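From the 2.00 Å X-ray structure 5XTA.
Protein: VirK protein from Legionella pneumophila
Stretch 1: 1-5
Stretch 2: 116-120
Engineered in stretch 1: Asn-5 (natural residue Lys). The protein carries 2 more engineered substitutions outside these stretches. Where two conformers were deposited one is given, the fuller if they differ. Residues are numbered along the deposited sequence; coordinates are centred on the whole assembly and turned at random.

Stretch 1 1-5: AVELN
Stretch 2, residues 116-120: FKVFG

The two ends of the chain meet here, the N-terminal residues lying beside the C-terminal strand 116-119. The end-to-end directions of residues 1 to 4 and 117 to 120 differ by 133°. The register pairs Ala-1 with Gly-120 and Glu-3 with Phe-119, and the latter pair forms a single beta bridge.

Ala-1 has psi 128°, and its CA-to-CB bond points toward stretch 2. Its CA lies 3.4 Å from Gly-120 O, a CA-H...O contact. The charged ends stay apart: Ala-1 N is 4.3 Å from Gly-120 OXT, beyond a salt bridge.

Val-2 is extended (phi -128°, psi 167°); its CA-to-CB bond points away from stretch 2, with chi1 m. Its backbone makes two hydrogen bonds with one residue: Val-2 N donates to Gly-120 O at 3.1 Å, and Gly-120 N donates to Val-2 O at 3.0 Å. Phe-119 CA also approaches Val-2 O, at 3.4 Å.

The CA-to-CB bond of Glu-3 (phi -61°, psi 134°) points sideways, with chi1 t, chi2 t and chi3 11°. Its CB is 3.5 Å from Phe-119 CE1; the Phe-119 ring (chi1 m, chi2 -98°) lies obliquely to Glu-3 CA. Glu-3 OE2 reaches Lys-117 CD at 3.4 Å, along an extended lysine chain (chi1 m, then t throughout).

The CA-to-CB bond of Leu-4 (phi -102°, psi 101°) points toward stretch 2, with chi1 m and chi2 t. Leu-4 N donates to Val-118 O at 2.8 Å, in a nearly linear hydrogen bond (N-H...O angle 173°). Leu-4 CD1 lies 4.2 Å from Val-118 CG1 (chi1 t) and 3.7 Å from Gly-120 N. A CB on Gly-120 would clash with this methyl group. Water 1 accepts from Val-118 N at 3.1 Å and lies 2.7 Å from Leu-4 O, bridging the backbones.

Asn-5, an engineered residue (phi -72°, psi -42°, chi1 m), makes no contact with stretch 2.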

ATOM      1  N   ALA A   1     -16.881  -6.841   3.895  1.00 52.64           N
ATOM      2  CA  ALA A   1     -16.015  -8.049   3.727  1.00 50.66           C
ATOM      3  C   ALA A   1     -16.431  -9.206   4.625  1.00 48.32           C
ATOM      4  O   ALA A   1     -16.539  -9.024   5.833  1.00 52.46           O
ATOM      5  CB  ALA A   1     -14.553  -7.709   3.984  1.00 49.81           C
ATOM      6  N   VAL A   2     -16.617 -10.382   4.027  1.00 42.72           N
ATOM      7  CA  VAL A   2     -16.950 -11.622   4.743  1.00 41.11           C
ATOM      8  C   VAL A   2     -15.985 -12.701   4.325  1.00 37.03           C
ATOM      9  O   VAL A   2     -15.285 -12.545   3.341  1.00 35.43           O
ATOM     10  CB  VAL A   2     -18.372 -12.117   4.422  1.00 42.97           C
ATOM     11  CG1 VAL A   2     -19.381 -11.026   4.750  1.00 45.90           C
ATOM     12  CG2 VAL A   2     -18.521 -12.520   2.963  1.00 45.33           C
ATOM     13  N   GLU A   3     -15.969 -13.797   5.059  1.00 32.82           N
ATOM     14  CA  GLU A   3     -15.185 -14.949   4.677  1.00 33.04           C
ATOM     15  C   GLU A   3     -15.655 -15.495   3.312  1.00 32.19           C
ATOM     16  O   GLU A   3     -16.860 -15.619   3.073  1.00 33.45           O
ATOM     17  CB  GLU A   3     -15.220 -16.042   5.770  1.00 33.73           C
ATOM     18  CG  GLU A   3     -14.368 -17.268   5.402  1.00 34.04           C
ATOM     19  CD  GLU A   3     -13.971 -18.144   6.569  1.00 35.53           C
ATOM     20  OE1 GLU A   3     -14.523 -17.950   7.681  1.00 36.53           O
ATOM     21  OE2 GLU A   3     -13.098 -19.029   6.358  1.00 32.06           O
ATOM     22  N   LEU A   4     -14.693 -15.785   2.430  1.00 29.95           N
ATOM     23  CA  LEU A   4     -14.967 -16.366   1.114  0.87 29.34           C
ATOM     24  C   LEU A   4     -14.624 -17.827   1.269  1.00 29.47           C
ATOM     25  O   LEU A   4     -13.449 -18.216   1.310  1.00 29.63           O
ATOM     26  CB  LEU A   4     -14.161 -15.696   0.008  0.87 30.52           C
ATOM     27  CG  LEU A   4     -14.322 -14.174   0.003  0.87 32.70           C
ATOM     28  CD1 LEU A   4     -13.279 -13.482  -0.892  0.87 33.61           C
ATOM     29  CD2 LEU A   4     -15.738 -13.803  -0.426  0.87 33.06           C
ATOM     30  N   ASN A   5     -15.666 -18.628   1.449  1.00 30.10           N
ATOM     31  CA  ASN A   5     -15.488 -20.034   1.790  1.00 31.42           C
ATOM     32  C   ASN A   5     -14.973 -20.953   0.690  1.00 29.71           C
ATOM     33  O   ASN A   5     -14.189 -21.830   0.958  1.00 33.63           O
ATOM     34  CB  ASN A   5     -16.799 -20.580   2.388  1.00 33.78           C
ATOM     35  CG  ASN A   5     -17.224 -19.805   3.636  1.00 34.43           C
ATOM     36  OD1 ASN A   5     -16.511 -19.799   4.638  1.00 35.18           O
ATOM     37  ND2 ASN A   5     -18.365 -19.110   3.559  1.00 36.54           N
ATOM     38  N   PHE A 116      -5.725 -21.800   6.024  1.00 33.90           N
ATOM     39  CA  PHE A 116      -5.688 -20.676   5.071  1.00 31.61           C
ATOM     40  C   PHE A 116      -7.100 -20.121   4.837  1.00 29.72           C
ATOM     41  O   PHE A 116      -7.973 -20.793   4.278  1.00 29.93           O
ATOM     42  CB  PHE A 116      -5.108 -21.218   3.779  1.00 32.79           C
ATOM     43  CG  PHE A 116      -4.785 -20.192   2.766  1.00 32.71           C
ATOM     44  CD1 PHE A 116      -3.545 -19.568   2.742  1.00 32.14           C
ATOM     45  CD2 PHE A 116      -5.684 -19.907   1.777  1.00 32.18           C
ATOM     46  CE1 PHE A 116      -3.260 -18.630   1.768  1.00 32.59           C
ATOM     47  CE2 PHE A 116      -5.410 -18.967   0.823  1.00 32.00           C
ATOM     48  CZ  PHE A 116      -4.201 -18.332   0.817  1.00 33.36           C
ATOM     49  N   LYS A 117      -7.350 -18.907   5.287  1.00 27.37           N
ATOM     50  CA  LYS A 117      -8.659 -18.314   5.156  1.00 27.31           C
ATOM     51  C   LYS A 117      -8.557 -17.057   4.354  1.00 26.61           C
ATOM     52  O   LYS A 117      -7.510 -16.391   4.355  1.00 28.57           O
ATOM     53  CB  LYS A 117      -9.233 -18.021   6.526  1.00 30.00           C
ATOM     54  CG  LYS A 117      -9.620 -19.294   7.275  1.00 35.79           C
ATOM     55  CD  LYS A 117     -10.431 -18.929   8.503  1.00 40.24           C
ATOM     56  CE  LYS A 117     -10.567 -20.101   9.457  1.00 47.82           C
ATOM     57  NZ  LYS A 117     -11.285 -19.622  10.670  1.00 52.83           N
ATOM     58  N   VAL A 118      -9.632 -16.760   3.645  1.00 24.85           N
ATOM     59  CA  VAL A 118      -9.641 -15.704   2.701  1.00 26.71           C
ATOM     60  C   VAL A 118     -10.908 -14.890   2.918  1.00 27.11           C
ATOM     61  O   VAL A 118     -12.000 -15.460   3.058  1.00 27.83           O
ATOM     62  CB  VAL A 118      -9.600 -16.217   1.238  1.00 27.17           C
ATOM     63  CG1 VAL A 118      -9.522 -15.035   0.273  1.00 29.20           C
ATOM     64  CG2 VAL A 118      -8.450 -17.184   0.984  1.00 27.48           C
ATOM     65  N   PHE A 119     -10.753 -13.568   2.898  1.00 28.22           N
ATOM     66  CA  PHE A 119     -11.859 -12.596   3.140  1.00 31.01           C
ATOM     67  C   PHE A 119     -11.937 -11.520   2.088  1.00 32.81           C
ATOM     68  O   PHE A 119     -10.932 -11.130   1.532  1.00 33.49           O
ATOM     69  CB  PHE A 119     -11.723 -11.919   4.498  1.00 31.93           C
ATOM     70  CG  PHE A 119     -11.715 -12.881   5.637  1.00 31.55           C
ATOM     71  CD1 PHE A 119     -12.879 -13.135   6.369  1.00 30.83           C
ATOM     72  CD2 PHE A 119     -10.548 -13.577   5.948  1.00 31.26           C
ATOM     73  CE1 PHE A 119     -12.860 -14.043   7.416  1.00 30.36           C
ATOM     74  CE2 PHE A 119     -10.532 -14.492   6.979  1.00 32.01           C
ATOM     75  CZ  PHE A 119     -11.695 -14.738   7.708  1.00 31.39           C
ATOM     76  N   GLY A 120     -13.139 -11.016   1.836  1.00 34.83           N
ATOM     77  CA  GLY A 120     -13.339 -10.019   0.792  1.00 38.54           C
ATOM     78  C   GLY A 120     -14.755  -9.508   0.722  1.00 42.49           C
ATOM     79  O   GLY A 120     -15.726 -10.215   1.072  1.00 42.59           O
ATOM     80  OXT GLY A 120     -14.945  -8.356   0.328  1.00 43.98           O
TER
HETATM   81  O   HOH W   1     -11.961 -18.786   3.490  1.00 30.68           O